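Local coordinates for N-terminal acetyltransferase-like protein (Chaetomium thermophilum, PDB 5NNP), which probably serves as the helical-repeat auxiliary subunit of an N-terminal acetyltransferase complex of the NatA type, supporting the transfer of acetyl groups, at residues K164-L169 and L192-I197; T183-S188 and H217-L222; R206-L211 and S230-L235. One frame throughout, in Å; residues are numbered along the deposited sequence.

Contact 1: K164-L169 and L192-I197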
loop_
_atom_site.group_PDB
_atom_site.type_symbol
_atom_site.label_atom_id
_atom_site.label_comp_id
_atom_site.label_asym_id
_atom_site.label_seq_id
_atom_site.Cartn_x
_atom_site.Cartn_y
_atom_site.Cartn_z
ATOM N N LYS A 164 -6.496 20.272 -21.185
ATOM C CA LYS A 164 -7.932 20.085 -21.352
ATOM C C LYS A 164 -8.612 19.808 -20.003
ATOM O O LYS A 164 -9.744 20.220 -19.773
ATOM C CB LYS A 164 -8.231 18.963 -22.351
ATOM C CG LYS A 164 -9.457 19.226 -23.226
ATOM C CD LYS A 164 -9.233 20.428 -24.134
ATOM C CE LYS A 164 -10.396 20.652 -25.096
ATOM N NZ LYS A 164 -11.676 20.821 -24.363
ATOM N N ALA A 165 -7.925 19.122 -19.098
ATOM C CA ALA A 165 -8.527 18.866 -17.800
ATOM C C ALA A 165 -8.729 20.175 -17.032
ATOM O O ALA A 165 -9.743 20.364 -16.351
ATOM C CB ALA A 165 -7.676 17.895 -16.993
ATOM N N GLU A 166 -7.764 21.078 -17.129
ATOM C CA GLU A 166 -7.916 22.359 -16.470
ATOM C C GLU A 166 -9.072 23.157 -17.095
ATOM O O GLU A 166 -9.865 23.791 -16.400
ATOM C CB GLU A 166 -6.626 23.162 -16.533
ATOM C CG GLU A 166 -6.722 24.408 -15.687
ATOM C CD GLU A 166 -5.572 25.350 -15.869
ATOM O OE1 GLU A 166 -4.488 24.904 -16.323
ATOM O OE2 GLU A 166 -5.764 26.543 -15.550
ATOM N N HIS A 167 -9.168 23.089 -18.414
ATOM C CA HIS A 167 -10.230 23.746 -19.162
ATOM C C HIS A 167 -11.630 23.291 -18.721
ATOM O O HIS A 167 -12.536 24.107 -18.561
ATOM C CB HIS A 167 -10.021 23.483 -20.655
ATOM C CG HIS A 167 -11.078 24.074 -21.533
ATOM N ND1 HIS A 167 -11.945 23.299 -22.272
ATOM C CD2 HIS A 167 -11.401 25.360 -21.802
ATOM C CE1 HIS A 167 -12.757 24.081 -22.958
ATOM N NE2 HIS A 167 -12.449 25.335 -22.690
ATOM N N ILE A 168 -11.802 21.984 -18.526
ATOM C CA ILE A 168 -13.095 21.435 -18.138
ATOM C C ILE A 168 -13.449 21.915 -16.738
ATOM O O ILE A 168 -14.595 22.298 -16.487
ATOM C CB ILE A 168 -13.104 19.896 -18.198
ATOM C CG1 ILE A 168 -12.987 19.420 -19.651
ATOM C CG2 ILE A 168 -14.362 19.333 -17.579
ATOM C CD1 ILE A 168 -13.973 20.135 -20.623
ATOM N N LEU A 169 -12.456 21.939 -15.844
ATOM C CA LEU A 169 -12.658 22.401 -14.474
ATOM C C LEU A 169 -13.021 23.876 -14.430
ATOM O O LEU A 169 -13.963 24.273 -13.728
ATOM C CB LEU A 169 -11.415 22.147 -13.626
ATOM C CG LEU A 169 -11.228 20.680 -13.217
ATOM C CD1 LEU A 169 -9.844 20.428 -12.616
ATOM C CD2 LEU A 169 -12.312 20.260 -12.256
ATOM N N LEU A 192 -8.707 22.674 -5.121
ATOM C CA LEU A 192 -7.371 22.166 -4.883
ATOM C C LEU A 192 -6.923 21.230 -6.011
ATOM O O LEU A 192 -5.763 21.251 -6.429
ATOM C CB LEU A 192 -7.305 21.456 -3.538
ATOM C CG LEU A 192 -7.481 22.323 -2.284
ATOM C CD1 LEU A 192 -7.466 21.444 -1.031
ATOM C CD2 LEU A 192 -6.418 23.426 -2.178
ATOM N N TYR A 193 -7.842 20.418 -6.510
ATOM C CA TYR A 193 -7.518 19.511 -7.611
ATOM C C TYR A 193 -7.012 20.282 -8.835
ATOM O O TYR A 193 -5.949 19.957 -9.388
ATOM C CB TYR A 193 -8.733 18.647 -7.969
ATOM C CG TYR A 193 -8.513 17.704 -9.137
ATOM C CD1 TYR A 193 -7.437 16.830 -9.161
ATOM C CD2 TYR A 193 -9.401 17.676 -10.211
ATOM C CE1 TYR A 193 -7.236 15.963 -10.236
ATOM C CE2 TYR A 193 -9.216 16.811 -11.282
ATOM C CZ TYR A 193 -8.132 15.959 -11.292
ATOM O OH TYR A 193 -7.955 15.108 -12.362
ATOM N N LYS A 194 -7.755 21.317 -9.237
ATOM C CA LYS A 194 -7.324 22.224 -10.307
ATOM C C LYS A 194 -5.958 22.838 -9.995
ATOM O O LYS A 194 -5.100 22.932 -10.878
ATOM C CB LYS A 194 -8.354 23.336 -10.540
ATOM C CG LYS A 194 -7.893 24.444 -11.546
ATOM C CD LYS A 194 -8.900 25.614 -11.646
ATOM C CE LYS A 194 -8.473 26.664 -12.631
ATOM N NZ LYS A 194 -9.385 27.868 -12.655
ATOM N N ASN A 195 -5.753 23.261 -8.747
ATOM C CA ASN A 195 -4.457 23.813 -8.361
ATOM C C ASN A 195 -3.327 22.805 -8.593
ATOM O O ASN A 195 -2.298 23.158 -9.163
ATOM C CB ASN A 195 -4.445 24.281 -6.898
ATOM C CG ASN A 195 -3.183 25.095 -6.552
ATOM O OD1 ASN A 195 -2.176 24.537 -6.105
ATOM N ND2 ASN A 195 -3.235 26.421 -6.784
ATOM N N THR A 196 -3.510 21.553 -8.172
ATOM C CA THR A 196 -2.451 20.575 -8.389
ATOM C C THR A 196 -2.219 20.397 -9.889
ATOM O O THR A 196 -1.096 20.158 -10.322
ATOM C CB THR A 196 -2.752 19.210 -7.738
ATOM O OG1 THR A 196 -3.908 18.613 -8.339
ATOM C CG2 THR A 196 -2.968 19.361 -6.250
ATOM N N ILE A 197 -3.272 20.551 -10.685
ATOM C CA ILE A 197 -3.140 20.382 -12.134
ATOM C C ILE A 197 -2.293 21.490 -12.755
ATOM O O ILE A 197 -1.436 21.222 -13.600
ATOM C CB ILE A 197 -4.524 20.304 -12.819
ATOM C CG1 ILE A 197 -5.134 18.933 -12.524
ATOM C CG2 ILE A 197 -4.402 20.504 -14.321
ATOM C CD1 ILE A 197 -6.578 18.757 -12.950
#

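Contact 2: T183-S188 and H217-L222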
loop_
_atom_site.group_PDB
_atom_site.type_symbol
_atom_site.label_atom_id
_atom_site.label_comp_id
_atom_site.label_asym_id
_atom_site.label_seq_id
_atom_site.Cartn_x
_atom_site.Cartn_y
_atom_site.Cartn_z
ATOM N N THR A 183 -18.234 26.353 3.027
ATOM C CA THR A 183 -18.595 25.070 3.635
ATOM C C THR A 183 -18.774 23.937 2.616
ATOM O O THR A 183 -18.810 22.768 2.977
ATOM C CB THR A 183 -19.891 25.183 4.406
ATOM O OG1 THR A 183 -20.916 25.633 3.513
ATOM C CG2 THR A 183 -19.750 26.163 5.557
ATOM N N ASP A 184 -18.913 24.296 1.345
ATOM C CA ASP A 184 -19.044 23.337 0.254
ATOM C C ASP A 184 -17.735 22.573 0.076
ATOM O O ASP A 184 -16.802 23.076 -0.543
ATOM C CB ASP A 184 -19.428 24.081 -1.037
ATOM C CG ASP A 184 -19.729 23.158 -2.202
ATOM O OD1 ASP A 184 -19.236 22.019 -2.240
ATOM O OD2 ASP A 184 -20.458 23.587 -3.116
ATOM N N LEU A 185 -17.674 21.353 0.598
ATOM C CA LEU A 185 -16.451 20.557 0.521
ATOM C C LEU A 185 -16.132 20.122 -0.907
ATOM O O LEU A 185 -14.966 20.034 -1.283
ATOM C CB LEU A 185 -16.550 19.329 1.421
ATOM C CG LEU A 185 -15.256 18.514 1.493
ATOM C CD1 LEU A 185 -14.148 19.380 2.023
ATOM C CD2 LEU A 185 -15.422 17.295 2.356
ATOM N N GLU A 186 -17.165 19.847 -1.698
ATOM C CA GLU A 186 -16.975 19.469 -3.092
ATOM C C GLU A 186 -16.273 20.591 -3.872
ATOM O O GLU A 186 -15.297 20.358 -4.591
ATOM C CB GLU A 186 -18.318 19.128 -3.743
ATOM C CG GLU A 186 -18.212 18.606 -5.172
ATOM C CD GLU A 186 -19.570 18.458 -5.834
ATOM O OE1 GLU A 186 -20.369 19.419 -5.782
ATOM O OE2 GLU A 186 -19.850 17.381 -6.400
ATOM N N HIS A 187 -16.765 21.813 -3.711
ATOM C CA HIS A 187 -16.155 22.956 -4.375
ATOM C C HIS A 187 -14.730 23.186 -3.877
ATOM O O HIS A 187 -13.833 23.439 -4.674
ATOM C CB HIS A 187 -17.001 24.209 -4.179
ATOM C CG HIS A 187 -16.478 25.404 -4.904
ATOM N ND1 HIS A 187 -16.466 25.491 -6.281
ATOM C CD2 HIS A 187 -15.937 26.558 -4.449
ATOM C CE1 HIS A 187 -15.940 26.647 -6.638
ATOM N NE2 HIS A 187 -15.610 27.315 -5.546
ATOM N N SER A 188 -14.521 23.070 -2.569
ATOM C CA SER A 188 -13.183 23.216 -1.981
ATOM C C SER A 188 -12.169 22.224 -2.561
ATOM O O SER A 188 -11.072 22.607 -2.979
ATOM C CB SER A 188 -13.251 23.048 -0.468
ATOM O OG SER A 188 -11.951 23.016 0.091
ATOM N N HIS A 217 -9.226 29.793 1.408
ATOM C CA HIS A 217 -10.063 29.322 2.494
ATOM C C HIS A 217 -10.524 27.878 2.338
ATOM O O HIS A 217 -11.507 27.490 2.955
ATOM C CB HIS A 217 -11.288 30.232 2.628
ATOM C CG HIS A 217 -10.951 31.683 2.761
ATOM N ND1 HIS A 217 -10.418 32.224 3.911
ATOM C CD2 HIS A 217 -11.072 32.709 1.885
ATOM C CE1 HIS A 217 -10.223 33.519 3.741
ATOM N NE2 HIS A 217 -10.612 33.838 2.519
ATOM N N CYS A 218 -9.842 27.084 1.516
ATOM C CA CYS A 218 -10.205 25.673 1.371
ATOM C C CYS A 218 -10.136 24.946 2.715
ATOM O O CYS A 218 -9.387 25.338 3.603
ATOM C CB CYS A 218 -9.304 24.983 0.349
ATOM S SG CYS A 218 -9.502 25.630 -1.332
ATOM N N LEU A 219 -10.936 23.894 2.859
ATOM C CA LEU A 219 -11.108 23.209 4.137
ATOM C C LEU A 219 -9.930 22.293 4.468
ATOM O O LEU A 219 -9.611 22.068 5.632
ATOM C CB LEU A 219 -12.416 22.417 4.129
ATOM C CG LEU A 219 -13.646 23.310 3.898
ATOM C CD1 LEU A 219 -14.928 22.512 3.819
ATOM C CD2 LEU A 219 -13.758 24.353 4.961
ATOM N N ASP A 220 -9.284 21.765 3.437
ATOM C CA ASP A 220 -8.104 20.947 3.630
ATOM C C ASP A 220 -6.924 21.854 3.981
ATOM O O ASP A 220 -6.154 22.249 3.107
ATOM C CB ASP A 220 -7.828 20.119 2.369
ATOM C CG ASP A 220 -6.736 19.077 2.573
ATOM O OD1 ASP A 220 -6.017 19.152 3.590
ATOM O OD2 ASP A 220 -6.585 18.188 1.708
ATOM N N ARG A 221 -6.785 22.177 5.263
ATOM C CA ARG A 221 -5.841 23.207 5.699
ATOM C C ARG A 221 -4.372 22.827 5.474
ATOM O O ARG A 221 -3.565 23.656 5.038
ATOM C CB ARG A 221 -6.069 23.539 7.177
ATOM C CG ARG A 221 -7.363 24.322 7.471
ATOM C CD ARG A 221 -7.534 25.567 6.607
ATOM N NE ARG A 221 -6.409 26.500 6.673
ATOM C CZ ARG A 221 -6.127 27.396 5.722
ATOM N NH1 ARG A 221 -6.890 27.474 4.627
ATOM N NH2 ARG A 221 -5.077 28.207 5.857
ATOM N N LEU A 222 -4.025 21.576 5.762
ATOM C CA LEU A 222 -2.661 21.094 5.559
ATOM C C LEU A 222 -2.215 21.174 4.092
ATOM O O LEU A 222 -1.057 21.483 3.788
ATOM C CB LEU A 222 -2.534 19.655 6.057
ATOM C CG LEU A 222 -1.178 18.990 5.822
ATOM C CD1 LEU A 222 -0.112 19.623 6.703
ATOM C CD2 LEU A 222 -1.249 17.482 6.048
HETATM O O HOH W 1 -10.753 21.064 0.834
#

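Contact 3: R206-L211 and S230-L235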
loop_
_atom_site.group_PDB
_atom_site.type_symbol
_atom_site.label_atom_id
_atom_site.label_comp_id
_atom_site.label_asym_id
_atom_site.label_seq_id
_atom_site.Cartn_x
_atom_site.Cartn_y
_atom_site.Cartn_z
ATOM N N ARG A 206 1.983 30.414 -11.500
ATOM C CA ARG A 206 0.546 30.577 -11.620
ATOM C C ARG A 206 -0.200 29.829 -10.528
ATOM O O ARG A 206 -1.241 30.287 -10.049
ATOM C CB ARG A 206 0.077 30.100 -12.987
ATOM C CG ARG A 206 -1.213 30.735 -13.438
ATOM C CD ARG A 206 -1.510 30.337 -14.850
ATOM N NE ARG A 206 -2.519 29.286 -14.933
ATOM C CZ ARG A 206 -2.320 28.112 -15.516
ATOM N NH1 ARG A 206 -1.143 27.820 -16.062
ATOM N NH2 ARG A 206 -3.303 27.235 -15.561
ATOM N N ALA A 207 0.330 28.674 -10.142
ATOM C CA ALA A 207 -0.295 27.859 -9.115
ATOM C C ALA A 207 -0.298 28.567 -7.757
ATOM O O ALA A 207 -1.257 28.439 -6.984
ATOM C CB ALA A 207 0.403 26.502 -9.017
ATOM N N LEU A 208 0.770 29.300 -7.459
ATOM C CA LEU A 208 0.834 30.048 -6.207
ATOM C C LEU A 208 -0.197 31.175 -6.230
ATOM O O LEU A 208 -0.931 31.408 -5.269
ATOM C CB LEU A 208 2.235 30.617 -5.971
ATOM C CG LEU A 208 2.388 31.357 -4.636
ATOM C CD1 LEU A 208 1.966 30.461 -3.481
ATOM C CD2 LEU A 208 3.800 31.847 -4.436
ATOM N N GLN A 209 -0.235 31.867 -7.356
ATOM C CA GLN A 209 -1.231 32.887 -7.619
ATOM C C GLN A 209 -2.654 32.339 -7.439
ATOM O O GLN A 209 -3.498 32.975 -6.799
ATOM C CB GLN A 209 -1.021 33.439 -9.030
ATOM C CG GLN A 209 -2.170 34.261 -9.592
ATOM C CD GLN A 209 -2.004 34.553 -11.086
ATOM O OE1 GLN A 209 -0.885 34.595 -11.606
ATOM N NE2 GLN A 209 -3.123 34.749 -11.780
ATOM N N HIS A 210 -2.913 31.156 -7.991
ATOM C CA HIS A 210 -4.243 30.555 -7.910
ATOM C C HIS A 210 -4.526 30.068 -6.499
ATOM O O HIS A 210 -5.667 30.086 -6.042
ATOM C CB HIS A 210 -4.383 29.404 -8.910
ATOM C CG HIS A 210 -5.659 28.631 -8.774
ATOM N ND1 HIS A 210 -5.731 27.411 -8.130
ATOM C CD2 HIS A 210 -6.913 28.899 -9.210
ATOM C CE1 HIS A 210 -6.972 26.964 -8.174
ATOM N NE2 HIS A 210 -7.709 27.848 -8.826
ATOM N N LEU A 211 -3.473 29.631 -5.815
ATOM C CA LEU A 211 -3.597 29.168 -4.444
ATOM C C LEU A 211 -4.084 30.285 -3.563
ATOM O O LEU A 211 -5.103 30.153 -2.895
ATOM C CB LEU A 211 -2.272 28.655 -3.907
ATOM C CG LEU A 211 -2.435 27.895 -2.593
ATOM C CD1 LEU A 211 -3.135 26.537 -2.844
ATOM C CD2 LEU A 211 -1.090 27.712 -1.881
ATOM N N SER A 230 5.827 24.745 -0.519
ATOM C CA SER A 230 6.462 24.124 -1.665
ATOM C C SER A 230 6.676 25.110 -2.820
ATOM O O SER A 230 7.763 25.168 -3.399
ATOM C CB SER A 230 5.634 22.932 -2.135
ATOM O OG SER A 230 6.243 22.314 -3.249
ATOM N N TYR A 231 5.652 25.891 -3.145
ATOM C CA TYR A 231 5.729 26.824 -4.271
ATOM C C TYR A 231 6.673 27.976 -3.979
ATOM O O TYR A 231 7.486 28.366 -4.827
ATOM C CB TYR A 231 4.356 27.397 -4.601
ATOM C CG TYR A 231 3.332 26.409 -5.089
ATOM C CD1 TYR A 231 3.711 25.241 -5.730
ATOM C CD2 TYR A 231 1.974 26.660 -4.927
ATOM C CE1 TYR A 231 2.767 24.348 -6.192
ATOM C CE2 TYR A 231 1.023 25.773 -5.383
ATOM C CZ TYR A 231 1.422 24.619 -6.017
ATOM O OH TYR A 231 0.469 23.736 -6.471
ATOM N N LEU A 232 6.533 28.558 -2.790
ATOM C CA LEU A 232 7.407 29.654 -2.403
ATOM C C LEU A 232 8.867 29.220 -2.468
ATOM O O LEU A 232 9.714 29.966 -2.957
ATOM C CB LEU A 232 7.078 30.157 -0.999
ATOM C CG LEU A 232 5.796 30.966 -0.816
ATOM C CD1 LEU A 232 5.591 31.302 0.654
ATOM C CD2 LEU A 232 5.812 32.239 -1.656
ATOM N N SER A 233 9.160 28.008 -1.994
ATOM C CA SER A 233 10.547 27.550 -1.969
ATOM C C SER A 233 11.074 27.381 -3.391
ATOM O O SER A 233 12.169 27.845 -3.702
ATOM C CB SER A 233 10.702 26.253 -1.173
ATOM O OG SER A 233 9.861 25.229 -1.658
ATOM N N LYS A 234 10.290 26.748 -4.254
ATOM C CA LYS A 234 10.667 26.607 -5.662
ATOM C C LYS A 234 10.832 27.938 -6.387
ATOM O O LYS A 234 11.577 28.021 -7.355
ATOM C CB LYS A 234 9.637 25.759 -6.406
ATOM C CG LYS A 234 9.642 24.312 -5.986
ATOM C CD LYS A 234 8.592 23.551 -6.739
ATOM C CE LYS A 234 8.679 22.068 -6.489
ATOM N NZ LYS A 234 7.662 21.384 -7.336
ATOM N N LEU A 235 10.139 28.976 -5.929
ATOM C CA LEU A 235 10.274 30.295 -6.539
ATOM C C LEU A 235 11.400 31.089 -5.882
ATOM O O LEU A 235 11.653 32.237 -6.241
ATOM C CB LEU A 235 8.956 31.058 -6.452
ATOM C CG LEU A 235 7.823 30.381 -7.230
ATOM C CD1 LEU A 235 6.489 31.078 -7.015
ATOM C CD2 LEU A 235 8.166 30.357 -8.691
#

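Contact 1: K164-L169 and L192-I197
Glu166 and Lys194 have the closest CA pair, 6.2 Å apart, where the helical segments 164-169 and 192-197 run nearly antiparallel, at 152° between their N-to-C directions, with their axes 9.9 Å apart. Leu169 has the largest share of the packing from its side, and its contacts run through one methyl, CD1. Its CD1 lies 3.7 Å from Tyr193 CD2, approaching the ring obliquely, and the two side chains cross at about a right angle. The same methyl is also 3.7 Å from Ile197 CD1 and rests against CA and CB of Lys194, so this one methyl touches Tyr193, Lys194 and Ile197. Ile197 CD1 in turn lies over one face of the Tyr193 ring, 3.6 Å above its plane and displaced toward the rim, which ties the two neighbours on helix 185-200 into one apolar surface. Ala165 reaches only the fringe of this surface with its CB. Helices 162-175 and 185-200 follow each other in the chain, and their antiparallel packing is what builds an alpha-solenoid of the tetratricopeptide clan, to which this protein's family belongs. Beside the apolar patch, Glu166 CB meets Ile197 CG2, and farther out the Glu166 and Lys194 side chains cross at a slant. Both chains leave with CG anti to the backbone N and are extended beyond it. Glu166 OE2 comes 4.0 Å from Lys194 CE, yet stays 4.8 Å from Lys194 NZ, so the opposite charges are not in contact and probably attract only over that distance; Glu166 OE1 has a salt bridge to Arg201 and OE2 one to Arg206, and Lys194 NZ bonds Thr170 OG1. Tyr193 OH is hydrogen-bonded to His157 ND1. Tyr193 O accepts both Ile197 N and, at 2.7 Å, Thr196 OG1.

Contact 2: T183-S188 and H217-L222
Ser188 OG accepts the backbone N-H of Leu219 in a bond of 3.1 Å, nearly straight at 162° about the hydrogen. The hydroxyl stands anti to its own backbone N (chi1 173°), on a CB that points toward the 217-222 segment. Cys218 CB packs against the same oxygen, 3.3 Å from Ser188 OG, at the place where the two backbones come nearest. A water accepts the N-H of Asp220 at 3.1 Å and lies beside Ser188 OG too, though that second distance is too short to be trusted. The Leu219 side chain adds an apolar part. Leu219 CD1 meets Leu185 CD1 at 3.7 Å, branch against branch, and also lies 4.0 Å from Thr183 O, so its tip reaches both the first turn of the facing helix and the loop before it. This is a meeting of two helix beginnings in a helical-repeat scaffold: helix 185-200 starts in the first segment and helix 221-234 in the second, each preceded by an aspartate N-cap. Asp184 OD1 accepts His187 N at 2.9 Å, the N-H arriving from above the carboxylate plane, 65° out of it. Asp220, the centre of an inverse gamma turn, caps Ala223 N weakly through OD1 and has a salt bridge from OD2 to Arg538, so its two oxygens are put to different uses. Arg221 turns back on its own segment, where NH1 makes a weak bond of 3.4 Å to Cys218 O, which lies in the guanidinium plane at its edge; NH1 also bonds Lys216 O. Another protein chain of the assembly borders the contact: one of its polar side chains hydrogen-bonds Leu219 O, and one of its aromatic side chains packs on Leu185.

Contact 3: R206-L211 and S230-L235
Tyr231 sets CG anti to its carbonyl carbon (chi1 -64°), while Leu208 sets CG anti to its backbone N (chi1 -177°), and the two side chains slide past each other in opposite directions. They join helices 204-214 and 221-234, neighbours in the chain packed antiparallel in the manner of an alpha-solenoid, at 142° between directions and 9.8 Å between axes. Leu208 CA and Ala207 CB approach the Tyr231 ring obliquely: Tyr231 CD2 is 3.8 Å from Leu208 CA, and Tyr231 CZ is 3.7 Å from Ala207 CB. Its hydroxyl passes on to Asn195 OD1 of helix 185-200, a probable hydrogen bond that links a third helix to the pair. An alanine at Tyr231 would probably open a gap beside Ala207 and the backbone of Leu208 and leave Asn195 OD1 without its hydroxyl partner, although the CB that meets Leu208 CD1 would remain. The two branches of Leu208 divide the work: CD1 lies by Tyr231 CB, whereas CD2 turns to two leucines of the facing segment. Leu232 approaches Leu208 at about a right angle, and the same methyl, Leu208 CD2, lies 3.8 Å from Leu235 CD1.

In the fold
The three contacts join four successive helices on one side of the chain's centre. Contacts 1 and 2 share helix 185-200, with centres about 16 Å apart, and touch where Leu192 CD1 packs 3.7 Å from Asp220 CB. Contacts 1 and 3, about 15 Å apart between centres, are joined by polar bonds: a salt bridge of 2.6 Å from Glu166 OE2 to Arg206 NH2, and a probable hydrogen bond between Asn195 OD1 and Tyr231 OH. Contacts 2 and 3 share helix 221-234 without touching, their nearest atoms about 6 Å apart. Of the three, contact 2 alone meets another protein chain. Glycerol, probably from the crystallisation liquor, is bound at Lys194 NZ in contact 1 and at Arg206 NE in contact 3.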